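Local atomic coordinates of arylesterase (Sulfolobus solfataricus, PDB entry 5L2P), a protein that hydrolyses aromatic esters, p-nitrophenyl esters of fatty acids and organophosphates such as paraoxon, acting as a serine esterase of broad specificity. Residues K71-H82 with C105-L116. Residues are numbered along the deposited sequence; the frame is centred on the assembly and turned at random.
Sequences KRTNNGLVMHFH and CECTVISVDYRL
His82 and Tyr114, on the loops that follow two neighbouring parallel strands, lay their rings over one another in an offset stack, planes 11° apart and centroids 4.3 Å from each other. Both side chains leave the backbone with CG between N and the carbonyl carbon (chi1 67° and 56°), which lets the tyrosine reach back over the histidine: Tyr114 OH donates to His82 O, 2.5 Å away, from above the carbonyl plane. At the edge of the imidazole, Leu116 CD2 approaches CE1. Tyr114 also rests on Leu161 and on the helix 124-138, and replacing it with an alanine would probably uncover one face of the His82 ring and cost His82 O its hydroxyl donor. Between the strands, Val78 and His80 each give and take a backbone bond, the straightest being His80 N to Ile110 O. On one side of the sheet the bent chain of Met79 brings CE to Val112 CG2 (3.8 Å), which also meets the edge of the Phe81 ring, while Leu77 CD1 touches Ile110 CD1. On the other, His80 is gripped at both ring nitrogens, by Ser98 and Glu94. At the far end Asn74 does two jobs: OD1 closes an Asx turn onto Gly76 N, and ND2 donates to Cys105 O (3.0 Å). Thr73 OG1 donates to Glu106 OE1, while OE2 of the same carboxylate forms a salt bridge with Lys302. Joined through helix 95-105, the strands illustrate the beta-alpha-beta crossover of the alpha/beta hydrolase fold, leading at His82 into what is, by similarity, the oxyanion-hole motif of the GDXG family.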
ATOM      1  N   LYS A  71      40.683  -1.967  12.428  1.00 68.35           N
ATOM      2  CA  LYS A  71      40.750  -1.839  13.888  1.00 71.14           C
ATOM      3  C   LYS A  71      39.804  -2.875  14.482  1.00 71.93           C
ATOM      4  O   LYS A  71      38.587  -2.822  14.246  1.00 76.47           O
ATOM      5  CB  LYS A  71      40.334  -0.425  14.364  1.00 74.06           C
ATOM      6  CG  LYS A  71      40.730   0.711  13.420  1.00 78.08           C
ATOM      7  CD  LYS A  71      40.971   2.067  14.120  1.00 83.31           C
ATOM      8  CE  LYS A  71      41.841   3.049  13.304  1.00 85.04           C
ATOM      9  NZ  LYS A  71      41.109   3.756  12.195  1.00 85.92           N
ATOM     10  N   ARG A  72      40.352  -3.796  15.271  1.00 69.66           N
ATOM     11  CA  ARG A  72      39.557  -4.827  15.919  1.00 68.22           C
ATOM     12  C   ARG A  72      39.293  -4.456  17.377  1.00 68.68           C
ATOM     13  O   ARG A  72      40.217  -4.385  18.152  1.00 71.21           O
ATOM     14  CB  ARG A  72      40.302  -6.147  15.849  1.00 69.13           C
ATOM     15  CG  ARG A  72      39.452  -7.367  16.133  1.00 69.71           C
ATOM     16  CD  ARG A  72      40.273  -8.641  16.088  1.00 73.22           C
ATOM     17  NE  ARG A  72      39.433  -9.783  16.425  1.00 77.85           N
ATOM     18  CZ  ARG A  72      39.814 -11.051  16.410  1.00 80.74           C
ATOM     19  NH1 ARG A  72      41.046 -11.369  16.054  1.00 84.30           N
ATOM     20  NH2 ARG A  72      38.953 -12.009  16.763  1.00 84.41           N
ATOM     21  N   THR A  73      38.034  -4.229  17.738  1.00 62.75           N
ATOM     22  CA  THR A  73      37.682  -3.787  19.087  1.00 62.08           C
ATOM     23  C   THR A  73      36.716  -4.736  19.813  1.00 65.25           C
ATOM     24  O   THR A  73      36.299  -4.426  20.941  1.00 63.43           O
ATOM     25  CB  THR A  73      37.011  -2.418  19.057  1.00 60.91           C
ATOM     26  OG1 THR A  73      35.841  -2.493  18.232  1.00 60.41           O
ATOM     27  CG2 THR A  73      37.943  -1.385  18.510  1.00 60.71           C
ATOM     28  N   ASN A  74      36.346  -5.859  19.189  1.00 64.37           N
ATOM     29  CA  ASN A  74      35.567  -6.871  19.894  1.00 62.17           C
ATOM     30  C   ASN A  74      35.852  -8.281  19.379  1.00 60.36           C
ATOM     31  O   ASN A  74      36.482  -8.460  18.327  1.00 57.91           O
ATOM     32  CB  ASN A  74      34.076  -6.553  19.832  1.00 61.17           C
ATOM     33  CG  ASN A  74      33.528  -6.618  18.436  1.00 61.84           C
ATOM     34  OD1 ASN A  74      33.336  -7.695  17.877  1.00 64.88           O
ATOM     35  ND2 ASN A  74      33.267  -5.456  17.850  1.00 62.53           N
ATOM     36  N   ASN A  75      35.375  -9.271  20.136  1.00 60.98           N
ATOM     37  CA  ASN A  75      35.597 -10.670  19.804  1.00 59.72           C
ATOM     38  C   ASN A  75      34.382 -11.329  19.140  1.00 56.21           C
ATOM     39  O   ASN A  75      34.217 -12.528  19.227  1.00 55.67           O
ATOM     40  CB  ASN A  75      36.076 -11.454  21.028  1.00 62.68           C
ATOM     41  CG  ASN A  75      35.132 -11.322  22.232  1.00 69.35           C
ATOM     42  OD1 ASN A  75      34.136 -10.625  22.167  1.00 71.37           O
ATOM     43  ND2 ASN A  75      35.455 -11.988  23.338  1.00 71.92           N
ATOM     44  N   GLY A  76      33.577 -10.543  18.441  1.00 53.89           N
ATOM     45  CA  GLY A  76      32.486 -11.072  17.667  1.00 53.85           C
ATOM     46  C   GLY A  76      32.869 -11.612  16.318  1.00 53.72           C
ATOM     47  O   GLY A  76      33.967 -11.377  15.840  1.00 55.34           O
ATOM     48  N   LEU A  77      31.953 -12.380  15.729  1.00 53.26           N
ATOM     49  CA  LEU A  77      32.157 -13.000  14.439  1.00 52.25           C
ATOM     50  C   LEU A  77      30.903 -12.912  13.604  1.00 51.14           C
ATOM     51  O   LEU A  77      29.826 -13.187  14.082  1.00 54.22           O
ATOM     52  CB  LEU A  77      32.550 -14.464  14.618  1.00 54.88           C
ATOM     53  CG  LEU A  77      32.600 -15.329  13.347  1.00 53.39           C
ATOM     54  CD1 LEU A  77      33.766 -14.917  12.483  1.00 50.71           C
ATOM     55  CD2 LEU A  77      32.607 -16.820  13.663  1.00 55.09           C
ATOM     56  N   VAL A  78      31.063 -12.539  12.333  1.00 51.00           N
ATOM     57  CA  VAL A  78      29.965 -12.455  11.395  1.00 49.65           C
ATOM     58  C   VAL A  78      30.183 -13.404  10.236  1.00 50.38           C
ATOM     59  O   VAL A  78      31.155 -13.269   9.511  1.00 49.76           O
ATOM     60  CB  VAL A  78      29.809 -11.035  10.859  1.00 50.24           C
ATOM     61  CG1 VAL A  78      28.699 -10.959   9.803  1.00 48.99           C
ATOM     62  CG2 VAL A  78      29.538 -10.051  12.011  1.00 54.07           C
ATOM     63  N   MET A  79      29.290 -14.387  10.089  1.00 52.77           N
ATOM     64  CA  MET A  79      29.319 -15.294   8.953  1.00 53.88           C
ATOM     65  C   MET A  79      28.561 -14.645   7.812  1.00 56.57           C
ATOM     66  O   MET A  79      27.393 -14.258   7.974  1.00 55.84           O
ATOM     67  CB  MET A  79      28.657 -16.605   9.276  1.00 55.95           C
ATOM     68  CG  MET A  79      29.263 -17.360  10.436  1.00 59.05           C
ATOM     69  SD  MET A  79      30.935 -17.893  10.140  1.00 64.68           S
ATOM     70  CE  MET A  79      30.780 -18.890   8.680  1.00 63.33           C
ATOM     71  N   HIS A  80      29.214 -14.555   6.652  1.00 54.81           N
ATOM     72  CA  HIS A  80      28.633 -13.865   5.521  1.00 56.12           C
ATOM     73  C   HIS A  80      28.366 -14.853   4.384  1.00 53.36           C
ATOM     74  O   HIS A  80      29.281 -15.484   3.883  1.00 54.37           O
ATOM     75  CB  HIS A  80      29.579 -12.758   5.063  1.00 60.21           C
ATOM     76  CG  HIS A  80      29.083 -11.985   3.870  1.00 63.17           C
ATOM     77  ND1 HIS A  80      29.908 -11.184   3.109  1.00 61.81           N
ATOM     78  CD2 HIS A  80      27.854 -11.899   3.301  1.00 63.85           C
ATOM     79  CE1 HIS A  80      29.216 -10.630   2.131  1.00 62.09           C
ATOM     80  NE2 HIS A  80      27.963 -11.042   2.229  1.00 64.69           N
ATOM     81  N   PHE A  81      27.102 -14.976   3.995  1.00 51.44           N
ATOM     82  CA  PHE A  81      26.708 -15.802   2.882  1.00 48.94           C
ATOM     83  C   PHE A  81      26.283 -14.893   1.735  1.00 48.96           C
ATOM     84  O   PHE A  81      25.365 -14.064   1.914  1.00 48.66           O
ATOM     85  CB  PHE A  81      25.552 -16.698   3.297  1.00 51.16           C
ATOM     86  CG  PHE A  81      25.738 -17.393   4.631  1.00 50.71           C
ATOM     87  CD1 PHE A  81      26.928 -17.985   4.955  1.00 52.52           C
ATOM     88  CD2 PHE A  81      24.701 -17.477   5.520  1.00 53.19           C
ATOM     89  CE1 PHE A  81      27.095 -18.658   6.150  1.00 54.73           C
ATOM     90  CE2 PHE A  81      24.841 -18.159   6.736  1.00 56.02           C
ATOM     91  CZ  PHE A  81      26.062 -18.733   7.056  1.00 55.95           C
ATOM     92  N   HIS A  82      26.949 -15.009   0.575  1.00 45.91           N
ATOM     93  CA  HIS A  82      26.618 -14.166  -0.582  1.00 44.69           C
ATOM     94  C   HIS A  82      25.288 -14.537  -1.212  1.00 45.33           C
ATOM     95  O   HIS A  82      24.781 -15.622  -0.992  1.00 48.35           O
ATOM     96  CB  HIS A  82      27.728 -14.253  -1.658  1.00 46.22           C
ATOM     97  CG  HIS A  82      27.830 -15.599  -2.310  1.00 44.49           C
ATOM     98  ND1 HIS A  82      27.060 -15.956  -3.389  1.00 43.35           N
ATOM     99  CD2 HIS A  82      28.594 -16.683  -2.020  1.00 44.40           C
ATOM    100  CE1 HIS A  82      27.349 -17.200  -3.746  1.00 43.90           C
ATOM    101  NE2 HIS A  82      28.279 -17.659  -2.937  1.00 44.32           N
ATOM    102  N   CYS A 105      31.728  -3.267  11.863  1.00 64.98           N
ATOM    103  CA  CYS A 105      31.597  -4.125  13.043  1.00 66.12           C
ATOM    104  C   CYS A 105      32.822  -4.074  13.944  1.00 64.46           C
ATOM    105  O   CYS A 105      32.710  -4.309  15.149  1.00 64.36           O
ATOM    106  CB  CYS A 105      31.409  -5.584  12.622  1.00 68.32           C
ATOM    107  SG  CYS A 105      29.810  -5.899  11.873  1.00 79.03           S
ATOM    108  N   GLU A 106      33.986  -3.820  13.342  1.00 61.09           N
ATOM    109  CA  GLU A 106      35.280  -3.871  14.011  1.00 58.61           C
ATOM    110  C   GLU A 106      35.515  -5.264  14.564  1.00 57.54           C
ATOM    111  O   GLU A 106      35.958  -5.452  15.720  1.00 58.05           O
ATOM    112  CB  GLU A 106      35.380  -2.791  15.089  1.00 60.64           C
ATOM    113  CG  GLU A 106      35.345  -1.391  14.497  1.00 62.66           C
ATOM    114  CD  GLU A 106      35.234  -0.298  15.548  1.00 65.05           C
ATOM    115  OE1 GLU A 106      35.766  -0.485  16.675  1.00 64.12           O
ATOM    116  OE2 GLU A 106      34.589   0.740  15.232  1.00 65.19           O
ATOM    117  N   CYS A 107      35.199  -6.248  13.721  1.00 54.17           N
ATOM    118  CA  CYS A 107      35.322  -7.635  14.098  1.00 53.87           C
ATOM    119  C   CYS A 107      35.592  -8.493  12.891  1.00 52.62           C
ATOM    120  O   CYS A 107      35.503  -8.057  11.771  1.00 51.89           O
ATOM    121  CB  CYS A 107      34.040  -8.101  14.793  1.00 55.36           C
ATOM    122  SG  CYS A 107      32.702  -8.538  13.657  1.00 53.74           S
ATOM    123  N   THR A 108      35.889  -9.750  13.149  1.00 53.92           N
ATOM    124  CA  THR A 108      36.222 -10.715  12.115  1.00 53.39           C
ATOM    125  C   THR A 108      34.998 -11.130  11.300  1.00 52.99           C
ATOM    126  O   THR A 108      33.916 -11.334  11.843  1.00 52.38           O
ATOM    127  CB  THR A 108      36.764 -11.978  12.781  1.00 55.54           C
ATOM    128  OG1 THR A 108      37.732 -11.622  13.801  1.00 56.90           O
ATOM    129  CG2 THR A 108      37.342 -12.946  11.708  1.00 58.30           C
ATOM    130  N   VAL A 109      35.170 -11.241   9.996  1.00 53.79           N
ATOM    131  CA  VAL A 109      34.099 -11.649   9.092  1.00 54.04           C
ATOM    132  C   VAL A 109      34.589 -12.835   8.261  1.00 55.34           C
ATOM    133  O   VAL A 109      35.728 -12.827   7.776  1.00 58.77           O
ATOM    134  CB  VAL A 109      33.708 -10.495   8.171  1.00 55.14           C
ATOM    135  CG1 VAL A 109      32.744 -10.960   7.086  1.00 56.41           C
ATOM    136  CG2 VAL A 109      33.115  -9.345   8.982  1.00 55.06           C
ATOM    137  N   ILE A 110      33.748 -13.851   8.123  1.00 54.27           N
ATOM    138  CA  ILE A 110      34.085 -15.029   7.322  1.00 55.17           C
ATOM    139  C   ILE A 110      33.045 -15.220   6.221  1.00 54.75           C
ATOM    140  O   ILE A 110      31.857 -15.471   6.495  1.00 54.68           O
ATOM    141  CB  ILE A 110      34.155 -16.309   8.174  1.00 54.65           C
ATOM    142  CG1 ILE A 110      35.254 -16.164   9.220  1.00 55.09           C
ATOM    143  CG2 ILE A 110      34.367 -17.542   7.298  1.00 52.95           C
ATOM    144  CD1 ILE A 110      35.361 -17.353  10.169  1.00 56.70           C
ATOM    145  N   SER A 111      33.501 -15.104   4.976  1.00 53.49           N
ATOM    146  CA  SER A 111      32.633 -15.239   3.822  1.00 50.54           C
ATOM    147  C   SER A 111      32.729 -16.686   3.322  1.00 50.79           C
ATOM    148  O   SER A 111      33.835 -17.250   3.271  1.00 52.26           O
ATOM    149  CB  SER A 111      33.089 -14.270   2.753  1.00 52.34           C
ATOM    150  OG  SER A 111      32.209 -14.250   1.653  1.00 54.43           O
ATOM    151  N   VAL A 112      31.592 -17.290   2.968  1.00 49.19           N
ATOM    152  CA  VAL A 112      31.560 -18.693   2.566  1.00 52.23           C
ATOM    153  C   VAL A 112      31.220 -18.883   1.071  1.00 53.05           C
ATOM    154  O   VAL A 112      30.262 -18.269   0.561  1.00 57.80           O
ATOM    155  CB  VAL A 112      30.543 -19.475   3.406  1.00 54.16           C
ATOM    156  CG1 VAL A 112      30.654 -20.981   3.148  1.00 56.37           C
ATOM    157  CG2 VAL A 112      30.728 -19.171   4.891  1.00 54.73           C
ATOM    158  N   ASP A 113      32.000 -19.704   0.379  1.00 54.11           N
ATOM    159  CA  ASP A 113      31.671 -20.148  -0.993  1.00 57.82           C
ATOM    160  C   ASP A 113      30.886 -21.449  -1.015  1.00 57.22           C
ATOM    161  O   ASP A 113      31.419 -22.480  -1.397  1.00 59.91           O
ATOM    162  CB  ASP A 113      32.950 -20.330  -1.839  1.00 59.86           C
ATOM    163  CG  ASP A 113      33.193 -19.208  -2.779  1.00 59.35           C
ATOM    164  OD1 ASP A 113      32.264 -18.399  -3.042  1.00 63.33           O
ATOM    165  OD2 ASP A 113      34.324 -19.171  -3.269  1.00 66.78           O
ATOM    166  N   TYR A 114      29.626 -21.392  -0.601  1.00 56.56           N
ATOM    167  CA  TYR A 114      28.765 -22.576  -0.578  1.00 52.66           C
ATOM    168  C   TYR A 114      28.519 -23.058  -1.988  1.00 51.08           C
ATOM    169  O   TYR A 114      28.567 -22.294  -2.944  1.00 47.92           O
ATOM    170  CB  TYR A 114      27.422 -22.280   0.155  1.00 50.44           C
ATOM    171  CG  TYR A 114      26.652 -21.115  -0.418  1.00 48.47           C
ATOM    172  CD1 TYR A 114      25.782 -21.298  -1.488  1.00 49.13           C
ATOM    173  CD2 TYR A 114      26.814 -19.827   0.088  1.00 47.46           C
ATOM    174  CE1 TYR A 114      25.096 -20.235  -2.039  1.00 49.62           C
ATOM    175  CE2 TYR A 114      26.113 -18.745  -0.452  1.00 47.99           C
ATOM    176  CZ  TYR A 114      25.262 -18.955  -1.512  1.00 49.42           C
ATOM    177  OH  TYR A 114      24.560 -17.921  -2.045  1.00 50.24           O
ATOM    178  N   ARG A 115      28.222 -24.344  -2.110  1.00 54.18           N
ATOM    179  CA  ARG A 115      27.959 -24.939  -3.429  1.00 56.27           C
ATOM    180  C   ARG A 115      26.641 -24.476  -4.017  1.00 57.24           C
ATOM    181  O   ARG A 115      25.646 -24.341  -3.296  1.00 60.16           O
ATOM    182  CB  ARG A 115      27.991 -26.461  -3.356  1.00 54.91           C
ATOM    183  CG  ARG A 115      29.386 -27.024  -3.260  1.00 53.19           C
ATOM    184  CD  ARG A 115      29.349 -28.522  -3.027  1.00 52.51           C
ATOM    185  NE  ARG A 115      29.059 -28.844  -1.655  1.00 50.87           N
ATOM    186  CZ  ARG A 115      29.023 -30.072  -1.140  1.00 50.80           C
ATOM    187  NH1 ARG A 115      29.280 -31.117  -1.883  1.00 51.97           N
ATOM    188  NH2 ARG A 115      28.738 -30.239   0.144  1.00 49.43           N
ATOM    189  N   LEU A 116      26.650 -24.294  -5.335  1.00 57.50           N
ATOM    190  CA  LEU A 116      25.567 -23.670  -6.074  1.00 59.02           C
ATOM    191  C   LEU A 116      24.795 -24.642  -6.972  1.00 64.58           C
ATOM    192  O   LEU A 116      25.334 -25.682  -7.405  1.00 64.81           O
ATOM    193  CB  LEU A 116      26.125 -22.551  -6.965  1.00 57.15           C
ATOM    194  CG  LEU A 116      26.957 -21.475  -6.260  1.00 54.75           C
ATOM    195  CD1 LEU A 116      27.454 -20.463  -7.266  1.00 55.13           C
ATOM    196  CD2 LEU A 116      26.149 -20.783  -5.174  1.00 54.15           C
TER